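HicA3 Toxin (Yersinia pestis, PDB 4P78) acts as the toxin of the HicA3-HicB3 toxin-antitoxin system, probably cleaving RNA like other HicA proteins, and is bound here by the HicB3 antitoxin. Local coordinates at residues K8-A13 against A61-S66; G14-G19 against C32-R37; S25-T30 against L42-K47. One frame throughout, in Å; residues are numbered along the deposited sequence.

Contact 1. Residues K8-A13 against A61-S66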
ATOM      1  N   LYS C   8      -5.595  -4.512 -28.877  1.00 27.75           N
ATOM      2  CA  LYS C   8      -6.254  -4.197 -30.147  1.00 28.52           C
ATOM      3  C   LYS C   8      -7.078  -2.902 -30.058  1.00 27.88           C
ATOM      4  O   LYS C   8      -7.136  -2.146 -31.019  1.00 26.14           O
ATOM      5  CB  LYS C   8      -7.093  -5.389 -30.606  1.00 34.67           C
ATOM      6  CG  LYS C   8      -6.205  -6.628 -30.883  1.00 39.64           C
ATOM      7  CD  LYS C   8      -6.917  -7.966 -30.639  1.00 42.60           C
ATOM      8  CE  LYS C   8      -5.904  -9.111 -30.544  1.00 46.76           C
ATOM      9  NZ  LYS C   8      -6.466 -10.332 -29.878  1.00 50.71           N
ATOM     10  N   ARG C   9      -7.646  -2.595 -28.892  1.00 27.68           N
ATOM     11  CA  ARG C   9      -8.283  -1.289 -28.726  1.00 25.20           C
ATOM     12  C   ARG C   9      -7.257  -0.154 -28.764  1.00 25.34           C
ATOM     13  O   ARG C   9      -7.549   0.937 -29.264  1.00 25.69           O
ATOM     14  CB  ARG C   9      -9.091  -1.241 -27.432  1.00 29.04           C
ATOM     15  CG  ARG C   9     -10.379  -2.043 -27.520  1.00 27.78           C
ATOM     16  CD  ARG C   9     -11.061  -2.154 -26.178  1.00 35.28           C
ATOM     17  NE  ARG C   9     -12.238  -3.011 -26.249  1.00 37.46           N
ATOM     18  CZ  ARG C   9     -13.430  -2.593 -26.648  1.00 39.49           C
ATOM     19  NH1 ARG C   9     -13.600  -1.326 -27.007  1.00 43.28           N
ATOM     20  NH2 ARG C   9     -14.452  -3.437 -26.689  1.00 38.68           N
ATOM     21  N   LEU C  10      -6.051  -0.411 -28.264  1.00 23.48           N
ATOM     22  CA  LEU C  10      -4.981   0.587 -28.322  1.00 24.52           C
ATOM     23  C   LEU C  10      -4.500   0.793 -29.769  1.00 27.67           C
ATOM     24  O   LEU C  10      -4.184   1.915 -30.182  1.00 24.51           O
ATOM     25  CB  LEU C  10      -3.818   0.182 -27.409  1.00 24.48           C
ATOM     26  CG  LEU C  10      -4.074   0.366 -25.900  1.00 29.07           C
ATOM     27  CD1 LEU C  10      -3.096  -0.418 -25.047  1.00 22.43           C
ATOM     28  CD2 LEU C  10      -3.983   1.840 -25.543  1.00 27.93           C
ATOM     29  N   GLU C  11      -4.462  -0.290 -30.538  1.00 24.74           N
ATOM     30  CA  GLU C  11      -4.088  -0.208 -31.945  1.00 26.25           C
ATOM     31  C   GLU C  11      -5.133   0.574 -32.729  1.00 26.42           C
ATOM     32  O   GLU C  11      -4.787   1.360 -33.608  1.00 30.82           O
ATOM     33  CB  GLU C  11      -3.906  -1.602 -32.545  1.00 27.62           C
ATOM     34  CG  GLU C  11      -2.648  -2.307 -32.073  1.00 28.67           C
ATOM     35  CD  GLU C  11      -2.537  -3.706 -32.645  1.00 35.56           C
ATOM     36  OE1 GLU C  11      -3.589  -4.367 -32.772  1.00 29.05           O
ATOM     37  OE2 GLU C  11      -1.409  -4.134 -32.980  1.00 34.77           O
ATOM     38  N   ASP C  12      -6.403   0.360 -32.407  1.00 25.88           N
ATOM     39  CA  ASP C  12      -7.486   1.131 -33.007  1.00 26.64           C
ATOM     40  C   ASP C  12      -7.313   2.631 -32.749  1.00 32.75           C
ATOM     41  O   ASP C  12      -7.770   3.456 -33.531  1.00 32.43           O
ATOM     42  CB  ASP C  12      -8.841   0.666 -32.470  1.00 31.15           C
ATOM     43  CG  ASP C  12      -9.231  -0.725 -32.973  1.00 39.07           C
ATOM     44  OD1 ASP C  12      -8.655  -1.187 -33.989  1.00 38.39           O
ATOM     45  OD2 ASP C  12     -10.120  -1.354 -32.347  1.00 37.89           O
ATOM     46  N   ALA C  13      -6.650   2.982 -31.650  1.00 30.09           N
ATOM     47  CA  ALA C  13      -6.453   4.384 -31.307  1.00 31.31           C
ATOM     48  C   ALA C  13      -5.113   4.903 -31.815  1.00 33.71           C
ATOM     49  O   ALA C  13      -4.680   5.997 -31.428  1.00 31.92           O
ATOM     50  CB  ALA C  13      -6.566   4.589 -29.794  1.00 28.36           C
ATOM     51  N   ALA C  61      -4.673   7.150 -23.429  1.00 25.84           N
ATOM     52  CA  ALA C  61      -4.477   6.667 -24.784  1.00 26.93           C
ATOM     53  C   ALA C  61      -5.670   6.939 -25.681  1.00 29.75           C
ATOM     54  O   ALA C  61      -5.539   6.926 -26.903  1.00 37.09           O
ATOM     55  CB  ALA C  61      -4.169   5.189 -24.766  1.00 28.72           C
ATOM     56  N   GLY C  62      -6.834   7.175 -25.087  1.00 26.09           N
ATOM     57  CA  GLY C  62      -7.994   7.565 -25.868  1.00 32.87           C
ATOM     58  C   GLY C  62      -8.718   6.422 -26.557  1.00 33.05           C
ATOM     59  O   GLY C  62      -9.358   6.608 -27.586  1.00 37.02           O
ATOM     60  N   ILE C  63      -8.620   5.235 -25.983  1.00 30.77           N
ATOM     61  CA  ILE C  63      -9.315   4.074 -26.511  1.00 32.77           C
ATOM     62  C   ILE C  63     -10.819   4.133 -26.253  1.00 31.12           C
ATOM     63  O   ILE C  63     -11.281   4.888 -25.400  1.00 31.70           O
ATOM     64  CB  ILE C  63      -8.772   2.787 -25.887  1.00 31.90           C
ATOM     65  CG1 ILE C  63      -8.957   2.828 -24.366  1.00 27.59           C
ATOM     66  CG2 ILE C  63      -7.305   2.627 -26.222  1.00 27.27           C
ATOM     67  CD1 ILE C  63      -8.516   1.545 -23.672  1.00 26.07           C
ATOM     68  N   LYS C  64     -11.569   3.337 -27.012  1.00 33.64           N
ATOM     69  CA  LYS C  64     -12.959   3.016 -26.703  1.00 34.03           C
ATOM     70  C   LYS C  64     -12.984   1.965 -25.611  1.00 35.38           C
ATOM     71  O   LYS C  64     -12.205   1.015 -25.662  1.00 34.68           O
ATOM     72  CB  LYS C  64     -13.700   2.466 -27.926  1.00 37.92           C
ATOM     73  CG  LYS C  64     -13.941   3.433 -29.049  1.00 45.86           C
ATOM     74  CD  LYS C  64     -14.357   2.676 -30.307  1.00 52.85           C
ATOM     75  CE  LYS C  64     -15.634   1.866 -30.068  1.00 53.23           C
ATOM     76  NZ  LYS C  64     -16.056   1.120 -31.295  1.00 57.61           N
ATOM     77  N   LEU C  65     -13.870   2.123 -24.633  1.00 34.24           N
ATOM     78  CA  LEU C  65     -14.076   1.089 -23.630  1.00 40.34           C
ATOM     79  C   LEU C  65     -15.280   0.264 -24.058  1.00 42.52           C
ATOM     80  O   LEU C  65     -15.414  -0.896 -23.688  1.00 39.49           O
ATOM     81  CB  LEU C  65     -14.288   1.691 -22.237  1.00 34.75           C
ATOM     82  CG  LEU C  65     -13.157   2.601 -21.754  1.00 33.58           C
ATOM     83  CD1 LEU C  65     -13.360   3.026 -20.304  1.00 33.26           C
ATOM     84  CD2 LEU C  65     -11.819   1.911 -21.943  1.00 30.10           C
ATOM     85  N   SER C  66     -16.135   0.892 -24.860  1.00 45.75           N
ATOM     86  CA  SER C  66     -17.339   0.280 -25.410  1.00 46.20           C
ATOM     87  C   SER C  66     -18.257  -0.225 -24.309  1.00 51.99           C
ATOM     88  O   SER C  66     -18.841   0.573 -23.578  1.00 59.37           O
ATOM     89  CB  SER C  66     -16.974  -0.854 -26.371  1.00 48.22           C
ATOM     90  OG  SER C  66     -16.641  -0.335 -27.654  1.00 55.46           O
TER
HETATM   91  O   HOH W   1     -10.032   2.129 -29.115  1.00 28.29           O
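CB of Arg9, on the side of helix 3-12 that looks at the C-terminal tail, lies 4.3 Å from CB of Ile63. CG stands anti to the carbonyl carbon, and the chain runs out straight from there to NE. Arg9 CD passes 3.4 Å from Lys64 O. Beyond NE the guanidinium turns, so that NH1 meets the same oxygen in a hydrogen bond of 3.0 Å from NH1 to Lys64 O. The donor sits well above the carbonyl plane, with a C=O...N angle of 109°. NH1 also gives a weak bond to OG of Ser66, 3.3 Å away at the guanidinium edge and nearly straight at 171°, while Leu65 O lies over one face. NH2 forms a salt bridge with Glu5, so the tip is gripped from its own helix as well as from the tail.

This clasp joins the first helix of an α-β-β-β-α fold, the plan related to double-stranded-RNA-binding domains, to the segment that follows the last helix. Gly62, with positive phi, is where the chain leaves that helix and turns.

Next to the arginine the packing is apolar and snug. CD2 of Leu10 presses on CB of Ala61 at 3.4 Å and on CG2 of Ile63 at 3.5 Å, both tighter than ordinary carbon contacts. Ile63 CG2 also reaches the Ala13 methyl. A water bridges the backbones, donating to Arg9 O (2.8 Å) and accepting from Lys64 N (2.9 Å).

Contact 2. Residues G14-G19 against C32-R37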
ATOM      1  N   GLY C  14      -4.452   4.122 -32.669  1.00 27.92           N
ATOM      2  CA  GLY C  14      -3.235   4.581 -33.322  1.00 29.82           C
ATOM      3  C   GLY C  14      -1.926   4.156 -32.675  1.00 33.02           C
ATOM      4  O   GLY C  14      -0.849   4.525 -33.147  1.00 33.30           O
ATOM      5  N   TRP C  15      -2.011   3.384 -31.595  1.00 25.51           N
ATOM      6  CA  TRP C  15      -0.823   2.855 -30.934  1.00 25.90           C
ATOM      7  C   TRP C  15      -0.308   1.606 -31.648  1.00 27.75           C
ATOM      8  O   TRP C  15      -1.070   0.900 -32.307  1.00 25.48           O
ATOM      9  CB  TRP C  15      -1.134   2.536 -29.457  1.00 27.36           C
ATOM     10  CG  TRP C  15      -1.413   3.778 -28.661  1.00 28.32           C
ATOM     11  CD1 TRP C  15      -2.592   4.474 -28.609  1.00 26.81           C
ATOM     12  CD2 TRP C  15      -0.485   4.498 -27.834  1.00 24.85           C
ATOM     13  NE1 TRP C  15      -2.451   5.583 -27.803  1.00 27.24           N
ATOM     14  CE2 TRP C  15      -1.166   5.622 -27.320  1.00 27.52           C
ATOM     15  CE3 TRP C  15       0.854   4.301 -27.480  1.00 25.27           C
ATOM     16  CZ2 TRP C  15      -0.557   6.537 -26.457  1.00 29.42           C
ATOM     17  CZ3 TRP C  15       1.460   5.208 -26.635  1.00 27.43           C
ATOM     18  CH2 TRP C  15       0.755   6.313 -26.128  1.00 28.19           C
ATOM     19  N   GLN C  16       0.986   1.329 -31.507  1.00 27.11           N
ATOM     20  CA  GLN C  16       1.575   0.124 -32.088  1.00 31.49           C
ATOM     21  C   GLN C  16       2.343  -0.647 -31.030  1.00 24.49           C
ATOM     22  O   GLN C  16       2.961  -0.043 -30.173  1.00 26.32           O
ATOM     23  CB  GLN C  16       2.512   0.479 -33.246  1.00 29.31           C
ATOM     24  CG  GLN C  16       1.805   1.115 -34.438  1.00 39.16           C
ATOM     25  CD  GLN C  16       2.764   1.800 -35.414  1.00 42.22           C
ATOM     26  OE1 GLN C  16       3.978   1.605 -35.361  1.00 33.96           O
ATOM     27  NE2 GLN C  16       2.208   2.621 -36.304  1.00 44.86           N
ATOM     28  N   ILE C  17       2.309  -1.972 -31.106  1.00 27.27           N
ATOM     29  CA  ILE C  17       3.156  -2.816 -30.279  1.00 23.33           C
ATOM     30  C   ILE C  17       4.608  -2.506 -30.582  1.00 28.88           C
ATOM     31  O   ILE C  17       5.044  -2.559 -31.734  1.00 27.54           O
ATOM     32  CB  ILE C  17       2.904  -4.314 -30.516  1.00 25.97           C
ATOM     33  CG1 ILE C  17       1.463  -4.678 -30.145  1.00 27.76           C
ATOM     34  CG2 ILE C  17       3.937  -5.158 -29.726  1.00 25.51           C
ATOM     35  CD1 ILE C  17       1.012  -6.070 -30.592  1.00 28.16           C
ATOM     36  N   ARG C  18       5.345  -2.162 -29.538  1.00 25.03           N
ATOM     37  CA  ARG C  18       6.759  -1.901 -29.650  1.00 23.74           C
ATOM     38  C   ARG C  18       7.509  -3.222 -29.450  1.00 23.86           C
ATOM     39  O   ARG C  18       8.367  -3.609 -30.242  1.00 22.23           O
ATOM     40  CB  ARG C  18       7.160  -0.838 -28.622  1.00 25.54           C
ATOM     41  CG  ARG C  18       8.580  -0.373 -28.668  1.00 27.35           C
ATOM     42  CD  ARG C  18       8.810   0.751 -27.619  1.00 29.29           C
ATOM     43  NE  ARG C  18      10.236   0.942 -27.357  1.00 28.03           N
ATOM     44  CZ  ARG C  18      10.917   0.271 -26.441  1.00 29.90           C
ATOM     45  NH1 ARG C  18      10.296  -0.623 -25.675  1.00 27.03           N
ATOM     46  NH2 ARG C  18      12.210   0.501 -26.278  1.00 35.00           N
ATOM     47  N   GLY C  19       7.149  -3.942 -28.397  1.00 23.68           N
ATOM     48  CA  GLY C  19       7.756  -5.229 -28.131  1.00 22.67           C
ATOM     49  C   GLY C  19       7.405  -5.729 -26.748  1.00 26.13           C
ATOM     50  O   GLY C  19       6.721  -5.045 -25.980  1.00 26.99           O
ATOM     51  N   CYS C  32       3.921   2.146 -28.479  1.00 24.67           N
ATOM     52  CA  CYS C  32       4.244   3.519 -28.811  1.00 26.50           C
ATOM     53  C   CYS C  32       3.278   4.002 -29.881  1.00 30.27           C
ATOM     54  O   CYS C  32       2.572   3.209 -30.497  1.00 28.60           O
ATOM     55  CB  CYS C  32       5.684   3.634 -29.304  1.00 27.27           C
ATOM     56  SG  CYS C  32       6.027   2.625 -30.760  1.00 37.78           S
ATOM     57  N   LYS C  33       3.254   5.307 -30.106  1.00 32.77           N
ATOM     58  CA  LYS C  33       2.349   5.889 -31.082  1.00 30.53           C
ATOM     59  C   LYS C  33       3.119   6.911 -31.897  1.00 33.43           C
ATOM     60  O   LYS C  33       3.739   7.811 -31.333  1.00 33.53           O
ATOM     61  CB  LYS C  33       1.137   6.527 -30.388  1.00 31.96           C
ATOM     62  CG  LYS C  33       0.107   7.127 -31.336  1.00 34.47           C
ATOM     63  CD  LYS C  33      -1.151   7.586 -30.593  1.00 33.44           C
ATOM     64  CE  LYS C  33      -2.201   8.088 -31.574  1.00 36.03           C
ATOM     65  NZ  LYS C  33      -3.488   8.441 -30.902  1.00 41.14           N
ATOM     66  N   PRO C  34       3.097   6.761 -33.234  1.00 37.88           N
ATOM     67  CA  PRO C  34       3.880   7.607 -34.145  1.00 36.11           C
ATOM     68  C   PRO C  34       3.581   9.083 -33.927  1.00 36.29           C
ATOM     69  O   PRO C  34       2.411   9.450 -33.824  1.00 34.28           O
ATOM     70  CB  PRO C  34       3.421   7.149 -35.535  1.00 38.74           C
ATOM     71  CG  PRO C  34       2.903   5.780 -35.329  1.00 35.09           C
ATOM     72  CD  PRO C  34       2.278   5.780 -33.970  1.00 31.94           C
ATOM     73  N   GLY C  35       4.624   9.904 -33.825  1.00 37.88           N
ATOM     74  CA  GLY C  35       4.458  11.327 -33.593  1.00 33.32           C
ATOM     75  C   GLY C  35       4.212  11.679 -32.133  1.00 45.98           C
ATOM     76  O   GLY C  35       4.002  12.844 -31.792  1.00 49.59           O
ATOM     77  N   VAL C  36       4.229  10.671 -31.267  1.00 42.70           N
ATOM     78  CA  VAL C  36       3.994  10.873 -29.842  1.00 38.53           C
ATOM     79  C   VAL C  36       5.183  10.321 -29.063  1.00 38.45           C
ATOM     80  O   VAL C  36       5.601   9.180 -29.278  1.00 39.84           O
ATOM     81  CB  VAL C  36       2.698  10.182 -29.370  1.00 37.81           C
ATOM     82  CG1 VAL C  36       2.439  10.458 -27.899  1.00 38.84           C
ATOM     83  CG2 VAL C  36       1.515  10.625 -30.212  1.00 37.49           C
ATOM     84  N   ARG C  37       5.736  11.124 -28.165  1.00 32.85           N
ATOM     85  CA  ARG C  37       6.914  10.694 -27.430  1.00 37.29           C
ATOM     86  C   ARG C  37       6.495  10.103 -26.076  1.00 33.82           C
ATOM     87  O   ARG C  37       6.926  10.560 -25.011  1.00 35.01           O
ATOM     88  CB  ARG C  37       7.890  11.859 -27.257  1.00 36.56           C
ATOM     89  CG  ARG C  37       8.381  12.470 -28.579  1.00 41.79           C
ATOM     90  CD  ARG C  37       9.111  13.788 -28.336  1.00 43.44           C
ATOM     91  NE  ARG C  37       8.266  14.729 -27.597  1.00 52.99           N
ATOM     92  CZ  ARG C  37       8.716  15.648 -26.744  1.00 53.90           C
ATOM     93  NH1 ARG C  37      10.017  15.763 -26.507  1.00 52.39           N
ATOM     94  NH2 ARG C  37       7.862  16.457 -26.121  1.00 53.82           N
TER
HETATM   95  O   HOH W   2      -3.984   8.626 -28.147  1.00 40.05           O
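With CG anti to the backbone N (chi1 -178°) and every later torsion extended, Lys33 runs straight across the indole of Trp15, whose own CG lies anti to the carbonyl carbon (chi1 -67°). The two side chains cross at about a right angle. Lys33 CB sits over the six-membered ring, 3.7 Å from its centroid and 16° off the normal, a CH-pi contact; CD follows at 3.7 Å from Trp15 NE1. The amine goes on to Ala13 O and to a water 2.8 Å from Lys33 NZ, which also takes a weak bond from Trp15 NE1.

Beside this CH-pi contact Gln16 and Cys32 form an antiparallel hydrogen-bonded pair: Gln16 N to Cys32 O is 2.7 Å and Cys32 N to Gln16 O is 2.9 Å, both nearly along the C=O axes. Gly14 closes the preceding helix as the C-prime residue of a Schellman motif, and its O touches Lys33 CG at 3.3 Å. Arg18, at a classic bulge opposite Thr30, turns to a salt bridge with Glu52 of the HicB3 chain.

The lysine thus spends its methylenes on an aromatic face and its charge on a carbonyl and water, acceptors that would favour the charged form the lysine is expected to carry anyway.

Contact 3. Residues S25-T30 against L42-K47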
ATOM      1  N   SER C  25       8.817 -11.873 -12.774  1.00 66.40           N
ATOM      2  CA  SER C  25       7.467 -12.116 -12.240  1.00 64.40           C
ATOM      3  C   SER C  25       6.431 -12.418 -13.325  1.00 64.15           C
ATOM      4  O   SER C  25       5.396 -13.037 -13.062  1.00 66.14           O
ATOM      5  CB  SER C  25       6.979 -10.922 -11.414  1.00 62.91           C
ATOM      6  OG  SER C  25       7.774 -10.702 -10.259  1.00 67.60           O
ATOM      7  N   GLY C  26       6.719 -11.967 -14.539  1.00 65.45           N
ATOM      8  CA  GLY C  26       5.821 -12.132 -15.670  1.00 59.53           C
ATOM      9  C   GLY C  26       6.337 -11.262 -16.795  1.00 51.32           C
ATOM     10  O   GLY C  26       7.405 -10.662 -16.665  1.00 52.15           O
ATOM     11  N   SER C  27       5.599 -11.177 -17.896  1.00 47.89           N
ATOM     12  CA  SER C  27       6.057 -10.342 -18.993  1.00 37.41           C
ATOM     13  C   SER C  27       5.190  -9.084 -19.139  1.00 33.50           C
ATOM     14  O   SER C  27       4.173  -8.891 -18.443  1.00 29.79           O
ATOM     15  CB  SER C  27       6.118 -11.147 -20.310  1.00 37.78           C
ATOM     16  OG  SER C  27       4.864 -11.233 -20.977  1.00 41.40           O
ATOM     17  N   HIS C  28       5.654  -8.204 -20.011  1.00 26.73           N
ATOM     18  CA  HIS C  28       5.050  -6.904 -20.240  1.00 28.05           C
ATOM     19  C   HIS C  28       5.024  -6.670 -21.735  1.00 25.62           C
ATOM     20  O   HIS C  28       5.846  -7.229 -22.455  1.00 25.88           O
ATOM     21  CB  HIS C  28       5.852  -5.785 -19.560  1.00 26.66           C
ATOM     22  CG  HIS C  28       6.213  -6.076 -18.140  1.00 31.60           C
ATOM     23  ND1 HIS C  28       5.526  -5.536 -17.076  1.00 30.17           N
ATOM     24  CD2 HIS C  28       7.182  -6.863 -17.609  1.00 31.97           C
ATOM     25  CE1 HIS C  28       6.059  -5.976 -15.948  1.00 31.84           C
ATOM     26  NE2 HIS C  28       7.068  -6.775 -16.246  1.00 30.97           N
ATOM     27  N   VAL C  29       4.096  -5.840 -22.195  1.00 23.65           N
ATOM     28  CA  VAL C  29       4.119  -5.380 -23.576  1.00 23.77           C
ATOM     29  C   VAL C  29       4.232  -3.844 -23.542  1.00 24.45           C
ATOM     30  O   VAL C  29       3.497  -3.187 -22.806  1.00 22.35           O
ATOM     31  CB  VAL C  29       2.865  -5.863 -24.348  1.00 25.02           C
ATOM     32  CG1 VAL C  29       2.770  -5.230 -25.738  1.00 22.05           C
ATOM     33  CG2 VAL C  29       2.873  -7.389 -24.475  1.00 26.88           C
ATOM     34  N   THR C  30       5.193  -3.288 -24.279  1.00 21.27           N
ATOM     35  CA  THR C  30       5.266  -1.837 -24.459  1.00 22.02           C
ATOM     36  C   THR C  30       4.663  -1.419 -25.804  1.00 23.40           C
ATOM     37  O   THR C  30       4.746  -2.144 -26.806  1.00 22.88           O
ATOM     38  CB  THR C  30       6.719  -1.289 -24.362  1.00 21.44           C
ATOM     39  OG1 THR C  30       7.538  -1.791 -25.429  1.00 24.46           O
ATOM     40  CG2 THR C  30       7.338  -1.621 -23.010  1.00 21.89           C
ATOM     41  N   LEU C  42       2.131  -2.307 -20.445  1.00 23.50           N
ATOM     42  CA  LEU C  42       1.031  -3.163 -19.998  1.00 24.81           C
ATOM     43  C   LEU C  42       1.505  -4.484 -19.419  1.00 22.68           C
ATOM     44  O   LEU C  42       2.422  -5.102 -19.957  1.00 24.82           O
ATOM     45  CB  LEU C  42       0.085  -3.481 -21.159  1.00 28.85           C
ATOM     46  CG  LEU C  42      -0.773  -2.376 -21.745  1.00 30.15           C
ATOM     47  CD1 LEU C  42      -1.582  -2.932 -22.919  1.00 28.50           C
ATOM     48  CD2 LEU C  42      -1.678  -1.867 -20.638  1.00 25.05           C
ATOM     49  N   PRO C  43       0.859  -4.938 -18.332  1.00 22.56           N
ATOM     50  CA  PRO C  43       1.061  -6.320 -17.879  1.00 23.47           C
ATOM     51  C   PRO C  43       0.480  -7.295 -18.906  1.00 24.65           C
ATOM     52  O   PRO C  43      -0.569  -7.006 -19.478  1.00 24.44           O
ATOM     53  CB  PRO C  43       0.279  -6.390 -16.564  1.00 20.10           C
ATOM     54  CG  PRO C  43      -0.800  -5.361 -16.717  1.00 24.22           C
ATOM     55  CD  PRO C  43      -0.200  -4.246 -17.572  1.00 21.38           C
ATOM     56  N   TYR C  44       1.127  -8.431 -19.133  1.00 26.52           N
ATOM     57  CA  TYR C  44       0.639  -9.357 -20.156  1.00 25.28           C
ATOM     58  C   TYR C  44       1.149 -10.770 -19.871  1.00 25.43           C
ATOM     59  O   TYR C  44       2.296 -10.949 -19.457  1.00 27.35           O
ATOM     60  CB  TYR C  44       1.066  -8.854 -21.559  1.00 28.71           C
ATOM     61  CG  TYR C  44       1.003  -9.879 -22.683  1.00 27.26           C
ATOM     62  CD1 TYR C  44      -0.122  -9.995 -23.492  1.00 24.94           C
ATOM     63  CD2 TYR C  44       2.079 -10.720 -22.933  1.00 27.90           C
ATOM     64  CE1 TYR C  44      -0.175 -10.930 -24.509  1.00 25.98           C
ATOM     65  CE2 TYR C  44       2.037 -11.657 -23.942  1.00 28.02           C
ATOM     66  CZ  TYR C  44       0.913 -11.759 -24.723  1.00 26.51           C
ATOM     67  OH  TYR C  44       0.895 -12.696 -25.714  1.00 25.98           O
ATOM     68  N   PRO C  45       0.296 -11.783 -20.075  1.00 26.33           N
ATOM     69  CA  PRO C  45      -1.112 -11.691 -20.474  1.00 26.58           C
ATOM     70  C   PRO C  45      -2.065 -11.730 -19.273  1.00 29.44           C
ATOM     71  O   PRO C  45      -1.761 -12.379 -18.275  1.00 34.01           O
ATOM     72  CB  PRO C  45      -1.287 -12.928 -21.351  1.00 28.57           C
ATOM     73  CG  PRO C  45      -0.375 -13.956 -20.686  1.00 26.02           C
ATOM     74  CD  PRO C  45       0.777 -13.179 -20.085  1.00 27.99           C
ATOM     75  N   ARG C  46      -3.198 -11.044 -19.367  1.00 25.34           N
ATOM     76  CA  ARG C  46      -4.166 -11.012 -18.278  1.00 27.82           C
ATOM     77  C   ARG C  46      -5.529 -11.452 -18.796  1.00 28.51           C
ATOM     78  O   ARG C  46      -5.929 -11.055 -19.890  1.00 26.37           O
ATOM     79  CB  ARG C  46      -4.272  -9.599 -17.674  1.00 25.75           C
ATOM     80  CG  ARG C  46      -2.946  -8.963 -17.302  1.00 27.40           C
ATOM     81  CD  ARG C  46      -2.190  -9.832 -16.308  1.00 32.18           C
ATOM     82  NE  ARG C  46      -2.897  -9.948 -15.038  1.00 30.94           N
ATOM     83  CZ  ARG C  46      -2.522 -10.754 -14.051  1.00 32.94           C
ATOM     84  NH1 ARG C  46      -1.457 -11.531 -14.194  1.00 35.15           N
ATOM     85  NH2 ARG C  46      -3.217 -10.789 -12.925  1.00 28.14           N
ATOM     86  N   LYS C  47      -6.252 -12.244 -18.007  1.00 31.59           N
ATOM     87  CA  LYS C  47      -7.579 -12.714 -18.405  1.00 31.73           C
ATOM     88  C   LYS C  47      -8.674 -11.712 -18.046  1.00 31.58           C
ATOM     89  O   LYS C  47      -9.804 -11.813 -18.518  1.00 29.33           O
ATOM     90  CB  LYS C  47      -7.894 -14.061 -17.746  1.00 31.46           C
ATOM     91  CG  LYS C  47      -6.849 -15.137 -17.986  1.00 36.85           C
ATOM     92  CD  LYS C  47      -6.240 -15.589 -16.661  1.00 53.52           C
ATOM     93  CE  LYS C  47      -5.878 -17.071 -16.664  1.00 60.19           C
ATOM     94  NZ  LYS C  47      -5.103 -17.448 -15.437  1.00 58.73           N
TER
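The firm half of this contact is the Val29-Leu42 pair, antiparallel and hydrogen-bonded. Val29 N reaches Leu42 O at 2.9 Å, in the carbonyl plane, and Leu42 N returns to Val29 O at 2.9 Å, almost straight at 173°. Leu42 packs on Leu6, Ile7 and Leu10 of helix 3-12. Next along, Val29 CG2, anti to its carbonyl carbon, lies over one face of the Tyr44 ring, 3.6 Å from Tyr44 CG; it is a CH-pi contact, 29° off the normal. CB of Pro45 sits over the opposite face, so the ring is held between an isopropyl methyl and a proline.

Toward Ser27 the ladder slackens. Tyr44 N to Ser27 O stretches to 3.2 Å, with the donor above the carbonyl plane. Ser27 OG, in the crowded position between backbone N and carbonyl carbon, lies at the edge of the tyrosine ring and donates to Tyr44 O at 3.0 Å. This side-chain bond grips the strand just before the cis peptide of Pro45, where the chain swings away toward exposed Lys47.

His28 and Pro43 form the non-hydrogen-bonded pair between, with diverging side chains; His28 packs on Val44 and Pro43 on Ala27 of the HicB3 chain. A β-hairpin of strands 27-33 and 36-44 results, with Leu42 against a helix and the antitoxin at its side, within the three-stranded antiparallel sheet of the HicA fold.

In the fold
From the N terminus the chain runs through helix 3-12 and turns at Gly14 into strand 16-22. Contact 2 closes the first hairpin by pairing the start of that strand with the end of strand 27-33; contact 3 closes the second, between strands 27-33 and 36-44. Because they share the middle strand, their segments alternate along the sequence and the two cross, meeting where Arg18 and Gly19 bond to Thr30. Contact 1 spans both, bringing the tail after helix 51-61 back to the first helix. Leu10 there touches Leu42 of contact 3, while its backbone O takes up Trp15 N of contact 2, so the first helix and its end are tied to the sheet at both places.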